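Local coordinates for protein enoyl-CoA hydratase (Bacillus halodurans, PDB 3LKE) that probably hydrates the double bond of enoyl-CoA thioesters, as a member of the crotonase superfamily of enoyl-CoA hydratases and isomerases, at residues 143-152 and 227-238; 28-37 and 85-96. All coordinates share one frame; numbering follows the deposited sequence.

Contact 1: 143-152 and 227-238; sequences ISPDLGASYF and LKQQLEQETEEL
Glu-234 reaches from helix 223-241 to Gly-148 and Ser-150, at the start of helix 149-157. Its CB lies 4.0 Å from Pro-145 O, and CG packs against the same oxygen and Ser-150 OG. Since the chain runs extended beyond CG (chi2 -179°), the carboxylate arrives at the start of the helix. There OE1 uses its syn lone pair to accept from Gly-148 N at 2.8 Å, and a water joins it to Leu-147 N. OE2 is gripped twice by Ser-150, from its backbone N and, at 2.6 Å on the anti lone pair, from OG. Gln-230 NE2 in turn donates to that OG, which lies nearly in the plane of the Gln-230 amide. Such a carboxylate at the first turn of a helix probably gains from the helix dipole, and in this crotonase-family fold it ties helix 223-241 to the turn ahead of helix 149-157. Gly-148, the N-cap, suits phi 89°, where a side chain would strike the preceding carbonyl. With an alanine at Glu-234, the amides of Gly-148 and Ser-150 would probably lose their acceptor. Leu-227 CB sits over the Tyr-151 ring face, 4.2 Å from its centroid, and Leu-238 CD1 meets Ile-143 CB.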
loop_
_atom_site.group_PDB
_atom_site.type_symbol
_atom_site.label_atom_id
_atom_site.label_comp_id
_atom_site.label_asym_id
_atom_site.label_seq_id
_atom_site.Cartn_x
_atom_site.Cartn_y
_atom_site.Cartn_z
ATOM N N ILE A 143 21.798 8.094 12.333
ATOM C CA ILE A 143 21.331 6.760 12.684
ATOM C C ILE A 143 20.202 6.269 11.781
ATOM O O ILE A 143 19.640 7.036 10.997
ATOM C CB ILE A 143 20.893 6.680 14.138
ATOM C CG1 ILE A 143 19.728 7.633 14.388
ATOM C CG2 ILE A 143 22.076 7.006 15.057
ATOM C CD1 ILE A 143 19.024 7.367 15.702
ATOM N N SER A 144 19.894 4.977 11.885
ATOM C CA SER A 144 18.802 4.377 11.114
ATOM C C SER A 144 17.518 4.416 11.935
ATOM O O SER A 144 17.561 4.582 13.151
ATOM C CB SER A 144 19.142 2.938 10.742
ATOM O OG SER A 144 19.724 2.262 11.852
ATOM N N PRO A 145 16.364 4.272 11.272
ATOM C CA PRO A 145 15.110 4.349 12.028
ATOM C C PRO A 145 14.931 3.107 12.877
ATOM O O PRO A 145 15.270 2.005 12.439
ATOM C CB PRO A 145 14.034 4.375 10.940
ATOM C CG PRO A 145 14.770 4.630 9.648
ATOM C CD PRO A 145 16.141 4.093 9.829
ATOM N N ASP A 146 14.404 3.288 14.081
ATOM C CA ASP A 146 14.167 2.173 14.973
ATOM C C ASP A 146 12.772 2.245 15.595
ATOM O O ASP A 146 11.937 3.060 15.173
ATOM C CB ASP A 146 15.241 2.144 16.061
ATOM C CG ASP A 146 15.137 3.332 17.001
ATOM O OD1 ASP A 146 14.370 4.275 16.692
ATOM O OD2 ASP A 146 15.818 3.323 18.045
ATOM N N LEU A 147 12.529 1.377 16.578
ATOM C CA LEU A 147 11.223 1.245 17.237
ATOM C C LEU A 147 10.073 1.065 16.248
ATOM O O LEU A 147 8.956 1.543 16.470
ATOM C CB LEU A 147 10.971 2.426 18.167
ATOM C CG LEU A 147 12.135 2.642 19.140
ATOM C CD1 LEU A 147 11.746 3.660 20.211
ATOM C CD2 LEU A 147 12.571 1.336 19.789
ATOM N N GLY A 148 10.361 0.356 15.159
ATOM C CA GLY A 148 9.356 0.062 14.144
ATOM C C GLY A 148 9.206 1.090 13.036
ATOM O O GLY A 148 8.455 0.867 12.078
ATOM N N ALA A 149 9.900 2.217 13.142
ATOM C CA ALA A 149 9.709 3.307 12.195
ATOM C C ALA A 149 9.988 2.865 10.741
ATOM O O ALA A 149 9.317 3.323 9.798
ATOM C CB ALA A 149 10.583 4.494 12.570
ATOM N N SER A 150 10.966 1.976 10.568
ATOM C CA SER A 150 11.282 1.481 9.225
ATOM C C SER A 150 10.196 0.568 8.660
ATOM O O SER A 150 10.126 0.376 7.445
ATOM C CB SER A 150 12.653 0.784 9.181
ATOM O OG SER A 150 12.593 -0.525 9.731
ATOM N N TYR A 151 9.358 0.009 9.536
ATOM C CA TYR A 151 8.204 -0.795 9.122
ATOM C C TYR A 151 6.975 0.105 8.879
ATOM O O TYR A 151 6.330 0.059 7.830
ATOM C CB TYR A 151 7.873 -1.841 10.205
ATOM C CG TYR A 151 6.661 -2.674 9.874
ATOM C CD1 TYR A 151 6.776 -3.803 9.068
ATOM C CD2 TYR A 151 5.394 -2.322 10.347
ATOM C CE1 TYR A 151 5.675 -4.560 8.750
ATOM C CE2 TYR A 151 4.282 -3.066 10.028
ATOM C CZ TYR A 151 4.428 -4.183 9.226
ATOM O OH TYR A 151 3.326 -4.933 8.890
ATOM N N PHE A 152 6.665 0.948 9.861
ATOM C CA PHE A 152 5.434 1.720 9.790
ATOM C C PHE A 152 5.452 2.887 8.831
ATOM O O PHE A 152 4.494 3.075 8.091
ATOM C CB PHE A 152 4.992 2.195 11.182
ATOM C CG PHE A 152 4.530 1.083 12.065
ATOM C CD1 PHE A 152 3.291 0.503 11.855
ATOM C CD2 PHE A 152 5.333 0.617 13.107
ATOM C CE1 PHE A 152 2.844 -0.520 12.661
ATOM C CE2 PHE A 152 4.900 -0.419 13.919
ATOM C CZ PHE A 152 3.654 -0.994 13.694
ATOM N N LEU A 227 6.637 -7.609 11.275
ATOM C CA LEU A 227 7.067 -6.523 12.152
ATOM C C LEU A 227 8.128 -7.048 13.120
ATOM O O LEU A 227 9.166 -6.410 13.357
ATOM C CB LEU A 227 5.866 -5.953 12.926
ATOM C CG LEU A 227 6.192 -4.942 14.032
ATOM C CD1 LEU A 227 7.062 -3.795 13.481
ATOM C CD2 LEU A 227 4.906 -4.420 14.653
ATOM N N LYS A 228 7.865 -8.220 13.683
ATOM C CA LYS A 228 8.791 -8.781 14.654
ATOM C C LYS A 228 10.167 -8.928 14.025
ATOM O O LYS A 228 11.180 -8.533 14.619
ATOM C CB LYS A 228 8.298 -10.125 15.190
ATOM C CG LYS A 228 9.314 -10.807 16.111
ATOM C CD LYS A 228 8.724 -12.018 16.828
ATOM C CE LYS A 228 8.652 -13.238 15.923
ATOM N NZ LYS A 228 8.271 -14.463 16.692
ATOM N N GLN A 229 10.204 -9.482 12.818
ATOM C CA GLN A 229 11.469 -9.649 12.122
ATOM C C GLN A 229 12.129 -8.315 11.794
ATOM O O GLN A 229 13.348 -8.186 11.860
ATOM C CB GLN A 229 11.292 -10.475 10.855
ATOM C CG GLN A 229 10.785 -11.875 11.099
ATOM C CD GLN A 229 10.633 -12.653 9.811
ATOM O OE1 GLN A 229 11.243 -12.310 8.794
ATOM N NE2 GLN A 229 9.815 -13.701 9.842
ATOM N N GLN A 230 11.325 -7.320 11.441
ATOM C CA GLN A 230 11.882 -6.027 11.087
ATOM C C GLN A 230 12.487 -5.347 12.329
ATOM O O GLN A 230 13.521 -4.692 12.247
ATOM C CB GLN A 230 10.819 -5.134 10.437
ATOM C CG GLN A 230 11.386 -3.839 9.898
ATOM C CD GLN A 230 11.042 -3.598 8.445
ATOM O OE1 GLN A 230 10.582 -4.500 7.742
ATOM N NE2 GLN A 230 11.258 -2.377 7.985
ATOM N N LEU A 231 11.832 -5.506 13.474
ATOM C CA LEU A 231 12.338 -4.923 14.722
ATOM C C LEU A 231 13.721 -5.502 15.031
ATOM O O LEU A 231 14.629 -4.798 15.484
ATOM C CB LEU A 231 11.368 -5.193 15.868
ATOM C CG LEU A 231 10.065 -4.387 15.768
ATOM C CD1 LEU A 231 8.997 -4.841 16.761
ATOM C CD2 LEU A 231 10.387 -2.911 15.975
ATOM N N GLU A 232 13.882 -6.793 14.760
ATOM C CA GLU A 232 15.167 -7.456 14.995
ATOM C C GLU A 232 16.244 -6.842 14.105
ATOM O O GLU A 232 17.343 -6.524 14.561
ATOM C CB GLU A 232 15.047 -8.961 14.750
ATOM C CG GLU A 232 14.182 -9.685 15.770
ATOM C CD GLU A 232 13.808 -11.098 15.340
ATOM O OE1 GLU A 232 13.197 -11.826 16.157
ATOM O OE2 GLU A 232 14.110 -11.476 14.183
ATOM N N GLN A 233 15.911 -6.650 12.833
ATOM C CA GLN A 233 16.832 -6.030 11.897
ATOM C C GLN A 233 17.175 -4.590 12.271
ATOM O O GLN A 233 18.326 -4.178 12.177
ATOM C CB GLN A 233 16.268 -6.106 10.472
ATOM C CG GLN A 233 16.266 -7.512 9.908
ATOM C CD GLN A 233 17.658 -8.131 9.929
ATOM O OE1 GLN A 233 18.643 -7.482 9.569
ATOM N NE2 GLN A 233 17.744 -9.386 10.365
ATOM N N GLU A 234 16.178 -3.820 12.694
ATOM C CA GLU A 234 16.441 -2.455 13.122
ATOM C C GLU A 234 17.460 -2.468 14.260
ATOM O O GLU A 234 18.353 -1.621 14.325
ATOM C CB GLU A 234 15.153 -1.777 13.614
ATOM C CG GLU A 234 14.130 -1.498 12.509
ATOM C CD GLU A 234 12.892 -0.815 13.058
ATOM O OE1 GLU A 234 12.702 -0.872 14.294
ATOM O OE2 GLU A 234 12.120 -0.232 12.261
ATOM N N THR A 235 17.293 -3.427 15.162
ATOM C CA THR A 235 18.190 -3.568 16.310
ATOM C C THR A 235 19.626 -3.760 15.826
ATOM O O THR A 235 20.529 -3.027 16.232
ATOM C CB THR A 235 17.757 -4.738 17.199
ATOM O OG1 THR A 235 16.433 -4.489 17.693
ATOM C CG2 THR A 235 18.720 -4.917 18.386
ATOM N N GLU A 236 19.826 -4.714 14.921
ATOM C CA GLU A 236 21.176 -5.016 14.453
ATOM C C GLU A 236 21.797 -3.836 13.720
ATOM O O GLU A 236 22.985 -3.562 13.891
ATOM C CB GLU A 236 21.196 -6.277 13.585
ATOM C CG GLU A 236 20.737 -7.519 14.323
ATOM C CD GLU A 236 21.587 -7.823 15.556
ATOM O OE1 GLU A 236 22.806 -7.546 15.531
ATOM O OE2 GLU A 236 21.034 -8.342 16.542
ATOM N N GLU A 237 21.004 -3.134 12.904
ATOM C CA GLU A 237 21.537 -2.004 12.145
ATOM C C GLU A 237 21.912 -0.849 13.062
ATOM O O GLU A 237 22.922 -0.186 12.853
ATOM C CB GLU A 237 20.547 -1.505 11.080
ATOM C CG GLU A 237 20.194 -2.522 9.994
ATOM C CD GLU A 237 21.382 -2.928 9.120
ATOM O OE1 GLU A 237 22.354 -2.149 8.989
ATOM O OE2 GLU A 237 21.321 -4.034 8.544
ATOM N N LEU A 238 21.086 -0.589 14.068
ATOM C CA LEU A 238 21.353 0.531 14.964
ATOM C C LEU A 238 22.572 0.239 15.837
ATOM O O LEU A 238 23.385 1.120 16.089
ATOM C CB LEU A 238 20.136 0.829 15.847
ATOM C CG LEU A 238 20.202 2.181 16.561
ATOM C CD1 LEU A 238 20.260 3.316 15.550
ATOM C CD2 LEU A 238 19.025 2.368 17.513
HETATM O O HOH W 1 17.797 0.892 13.178
HETATM O O HOH W 2 14.032 -0.995 16.896
#

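Contact 2: 28-37 and 85-96; sequences LDAELGTSLL and EVLHVLNHCVLE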
loop_
_atom_site.group_PDB
_atom_site.type_symbol
_atom_site.label_atom_id
_atom_site.label_comp_id
_atom_site.label_asym_id
_atom_site.label_seq_id
_atom_site.Cartn_x
_atom_site.Cartn_y
_atom_site.Cartn_z
ATOM N N LEU A 28 12.030 8.045 26.330
ATOM C CA LEU A 28 12.016 6.593 26.335
ATOM C C LEU A 28 13.353 6.037 26.800
ATOM O O LEU A 28 14.378 6.228 26.147
ATOM C CB LEU A 28 11.681 6.062 24.934
ATOM C CG LEU A 28 10.455 6.693 24.277
ATOM C CD1 LEU A 28 10.212 6.071 22.896
ATOM C CD2 LEU A 28 9.243 6.523 25.144
ATOM N N ASP A 29 13.340 5.373 27.949
ATOM C CA ASP A 29 14.502 4.628 28.413
ATOM C C ASP A 29 14.015 3.289 28.926
ATOM O O ASP A 29 12.831 2.981 28.823
ATOM C CB ASP A 29 15.277 5.391 29.497
ATOM C CG ASP A 29 14.445 5.679 30.736
ATOM O OD1 ASP A 29 13.423 4.994 30.979
ATOM O OD2 ASP A 29 14.837 6.603 31.485
ATOM N N ALA A 30 14.922 2.485 29.466
ATOM C CA ALA A 30 14.562 1.138 29.879
ATOM C C ALA A 30 13.576 1.132 31.050
ATOM O O ALA A 30 12.731 0.242 31.154
ATOM C CB ALA A 30 15.810 0.340 30.218
ATOM N N GLU A 31 13.685 2.124 31.929
ATOM C CA GLU A 31 12.807 2.211 33.093
ATOM C C GLU A 31 11.365 2.488 32.678
ATOM O O GLU A 31 10.447 1.754 33.035
ATOM C CB GLU A 31 13.300 3.296 34.052
ATOM C CG GLU A 31 12.666 3.249 35.425
ATOM C CD GLU A 31 13.408 4.105 36.439
ATOM O OE1 GLU A 31 14.490 4.635 36.104
ATOM O OE2 GLU A 31 12.902 4.254 37.568
ATOM N N LEU A 32 11.169 3.557 31.919
ATOM C CA LEU A 32 9.844 3.860 31.395
ATOM C C LEU A 32 9.352 2.714 30.501
ATOM O O LEU A 32 8.208 2.274 30.606
ATOM C CB LEU A 32 9.846 5.179 30.617
ATOM C CG LEU A 32 8.478 5.496 30.006
ATOM C CD1 LEU A 32 8.180 6.982 30.073
ATOM C CD2 LEU A 32 8.358 4.970 28.559
ATOM N N GLY A 33 10.225 2.231 29.624
ATOM C CA GLY A 33 9.851 1.171 28.707
ATOM C C GLY A 33 9.340 -0.042 29.454
ATOM O O GLY A 33 8.314 -0.622 29.106
ATOM N N THR A 34 10.050 -0.416 30.509
ATOM C CA THR A 34 9.673 -1.590 31.281
ATOM C C THR A 34 8.278 -1.457 31.892
ATOM O O THR A 34 7.492 -2.403 31.884
ATOM C CB THR A 34 10.707 -1.875 32.381
ATOM O OG1 THR A 34 11.985 -2.122 31.776
ATOM C CG2 THR A 34 10.282 -3.082 33.202
ATOM N N SER A 35 7.973 -0.280 32.422
ATOM C CA SER A 35 6.681 -0.041 33.049
ATOM C C SER A 35 5.593 0.039 31.989
ATOM O O SER A 35 4.465 -0.430 32.181
ATOM C CB SER A 35 6.732 1.251 33.865
ATOM O OG SER A 35 7.667 1.123 34.931
ATOM N N LEU A 36 5.945 0.635 30.859
ATOM C CA LEU A 36 5.017 0.738 29.750
ATOM C C LEU A 36 4.653 -0.649 29.229
ATOM O O LEU A 36 3.478 -0.951 29.027
ATOM C CB LEU A 36 5.623 1.596 28.644
ATOM C CG LEU A 36 4.791 1.719 27.372
ATOM C CD1 LEU A 36 3.413 2.306 27.657
ATOM C CD2 LEU A 36 5.539 2.564 26.364
ATOM N N LEU A 37 5.658 -1.491 29.024
ATOM C CA LEU A 37 5.423 -2.847 28.535
ATOM C C LEU A 37 4.468 -3.589 29.467
ATOM O O LEU A 37 3.509 -4.234 29.026
ATOM C CB LEU A 37 6.745 -3.606 28.425
ATOM C CG LEU A 37 6.674 -5.046 27.919
ATOM C CD1 LEU A 37 5.962 -5.128 26.562
ATOM C CD2 LEU A 37 8.080 -5.607 27.824
ATOM N N GLU A 85 19.506 -3.914 25.505
ATOM C CA GLU A 85 18.526 -4.017 26.582
ATOM C C GLU A 85 17.339 -3.076 26.361
ATOM O O GLU A 85 16.184 -3.500 26.458
ATOM C CB GLU A 85 19.189 -3.734 27.938
ATOM C CG GLU A 85 18.216 -3.599 29.095
ATOM C CD GLU A 85 18.927 -3.366 30.424
ATOM O OE1 GLU A 85 20.099 -3.794 30.558
ATOM O OE2 GLU A 85 18.312 -2.757 31.327
ATOM N N VAL A 86 17.617 -1.810 26.056
ATOM C CA VAL A 86 16.544 -0.830 25.914
ATOM C C VAL A 86 15.761 -1.053 24.615
ATOM O O VAL A 86 14.538 -0.930 24.593
ATOM C CB VAL A 86 17.054 0.630 26.007
ATOM C CG1 VAL A 86 18.022 0.940 24.901
ATOM C CG2 VAL A 86 15.883 1.611 25.982
ATOM N N LEU A 87 16.470 -1.407 23.551
ATOM C CA LEU A 87 15.820 -1.737 22.290
ATOM C C LEU A 87 14.885 -2.913 22.494
ATOM O O LEU A 87 13.784 -2.943 21.954
ATOM C CB LEU A 87 16.858 -2.050 21.209
ATOM C CG LEU A 87 17.548 -0.793 20.684
ATOM C CD1 LEU A 87 18.703 -1.133 19.739
ATOM C CD2 LEU A 87 16.524 0.129 19.997
ATOM N N HIS A 88 15.322 -3.871 23.305
ATOM C CA HIS A 88 14.549 -5.075 23.538
ATOM C C HIS A 88 13.201 -4.739 24.176
ATOM O O HIS A 88 12.153 -5.188 23.712
ATOM C CB HIS A 88 15.352 -6.058 24.408
ATOM C CG HIS A 88 14.609 -7.311 24.760
ATOM N ND1 HIS A 88 14.365 -8.314 23.846
ATOM C CD2 HIS A 88 14.074 -7.731 25.930
ATOM C CE1 HIS A 88 13.698 -9.292 24.436
ATOM N NE2 HIS A 88 13.513 -8.966 25.701
ATOM N N VAL A 89 13.237 -3.945 25.243
ATOM C CA VAL A 89 12.023 -3.567 25.950
ATOM C C VAL A 89 11.130 -2.692 25.075
ATOM O O VAL A 89 9.932 -2.923 24.972
ATOM C CB VAL A 89 12.346 -2.840 27.275
ATOM C CG1 VAL A 89 11.065 -2.430 27.982
ATOM C CG2 VAL A 89 13.181 -3.745 28.181
ATOM N N LEU A 90 11.720 -1.697 24.424
ATOM C CA LEU A 90 10.923 -0.786 23.602
ATOM C C LEU A 90 10.376 -1.467 22.347
ATOM O O LEU A 90 9.258 -1.186 21.940
ATOM C CB LEU A 90 11.709 0.475 23.251
ATOM C CG LEU A 90 12.114 1.363 24.437
ATOM C CD1 LEU A 90 12.940 2.548 23.963
ATOM C CD2 LEU A 90 10.893 1.832 25.230
ATOM N N ASN A 91 11.140 -2.371 21.740
ATOM C CA ASN A 91 10.582 -3.131 20.617
ATOM C C ASN A 91 9.393 -3.974 21.070
ATOM O O ASN A 91 8.396 -4.109 20.357
ATOM C CB ASN A 91 11.632 -4.020 19.950
ATOM C CG ASN A 91 12.631 -3.234 19.148
ATOM O OD1 ASN A 91 12.403 -2.064 18.811
ATOM N ND2 ASN A 91 13.757 -3.871 18.825
ATOM N N HIS A 92 9.486 -4.554 22.262
ATOM C CA HIS A 92 8.348 -5.315 22.750
ATOM C C HIS A 92 7.116 -4.455 22.992
ATOM O O HIS A 92 6.001 -4.890 22.717
ATOM C CB HIS A 92 8.703 -6.163 23.970
ATOM C CG HIS A 92 9.255 -7.504 23.606
ATOM N ND1 HIS A 92 8.459 -8.532 23.142
ATOM C CD2 HIS A 92 10.522 -7.979 23.608
ATOM C CE1 HIS A 92 9.213 -9.585 22.884
ATOM N NE2 HIS A 92 10.468 -9.278 23.159
ATOM N N CYS A 93 7.304 -3.233 23.491
ATOM C CA CYS A 93 6.176 -2.310 23.595
ATOM C C CYS A 93 5.494 -2.146 22.232
ATOM O O CYS A 93 4.277 -2.240 22.123
ATOM C CB CYS A 93 6.623 -0.946 24.091
ATOM S SG CYS A 93 7.136 -0.951 25.824
ATOM N N VAL A 94 6.287 -1.891 21.196
ATOM C CA VAL A 94 5.709 -1.701 19.853
ATOM C C VAL A 94 4.924 -2.933 19.382
ATOM O O VAL A 94 3.803 -2.829 18.876
ATOM C CB VAL A 94 6.792 -1.348 18.799
ATOM C CG1 VAL A 94 6.181 -1.337 17.394
ATOM C CG2 VAL A 94 7.440 -0.005 19.123
ATOM N N LEU A 95 5.525 -4.103 19.550
ATOM C CA LEU A 95 4.939 -5.344 19.062
ATOM C C LEU A 95 3.662 -5.670 19.837
ATOM O O LEU A 95 2.665 -6.086 19.258
ATOM C CB LEU A 95 5.965 -6.479 19.163
ATOM C CG LEU A 95 5.626 -7.790 18.452
ATOM C CD1 LEU A 95 5.286 -7.530 16.997
ATOM C CD2 LEU A 95 6.807 -8.759 18.592
ATOM N N GLU A 96 3.701 -5.456 21.149
ATOM C CA GLU A 96 2.551 -5.727 22.032
ATOM C C GLU A 96 1.376 -4.778 21.826
ATOM O O GLU A 96 0.224 -5.156 22.009
ATOM C CB GLU A 96 2.995 -5.703 23.494
ATOM C CG GLU A 96 4.097 -6.686 23.789
ATOM C CD GLU A 96 3.593 -7.957 24.428
ATOM O OE1 GLU A 96 2.355 -8.125 24.538
ATOM O OE2 GLU A 96 4.443 -8.786 24.808
#
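Ala-30 and Val-86 open the contact where their helices come close, Val-86 CG2 lying 3.7 Å from Ala-30 N; the small methyl of Ala-30 lets the backbones approach. One turn on, Val-89 CG1 points opposite the backbone N (chi1 179°) and is thereby pressed on the main chain of Gly-33 and Thr-34, 3.3 Å from Gly-33 C. Leu-90 then forks: CD1 touches Leu-28 CB, and CD2 rests 3.7 Å from Gly-33 CA. Glycine suits this place because a CB would collide with Leu-90 CD2. His-92 contributes its CB, which both methyls of Leu-37 meet. Cys-93 is slim enough to lie between the helices, its SG 3.5 Å from Gly-33 O and 3.7 Å from Leu-37 CB. Leu-37 is a knob in the hole formed by Val-89, His-92, Cys-93 and Glu-96, and the carboxylate of Glu-96 pairs with Arg-41. The axes of 30-37 and 85-96 come within 8.7 Å and run in the same general direction, 32° apart. Helix 81-98 thus lies between helix 30-45, which it meets here, and helix 223-241, touched by Leu-87, Asn-91 and Leu-95, while Leu-36 of helix 30-45 packs on strand 6-10.

Overall arrangement
From the N terminus, the chain forms strands 6-10 and 14-19 and then helix 30-45, passes through strand 51-56, and returns in helix 81-98, where contact 2 closes a loop of 47 residues. Strands 103-108 and 125-129 of the main sheet follow before contact 1 opens at 143-152; strand 185-187 falls within its loop, whose 74 residues, mostly helical, end at helix 223-241. The two loops therefore stand in series, neither nested nor crossed. In space they meet, with centres 14 Å apart: Leu-147 packs on Asn-91 and Val-94, and Thr-235 OG1 lies 3.0 Å from Asn-91 ND2. Helix 81-98 thereby joins helix 30-45 to helix 223-241, and contact 1, unlike contact 2, also borders a second subunit.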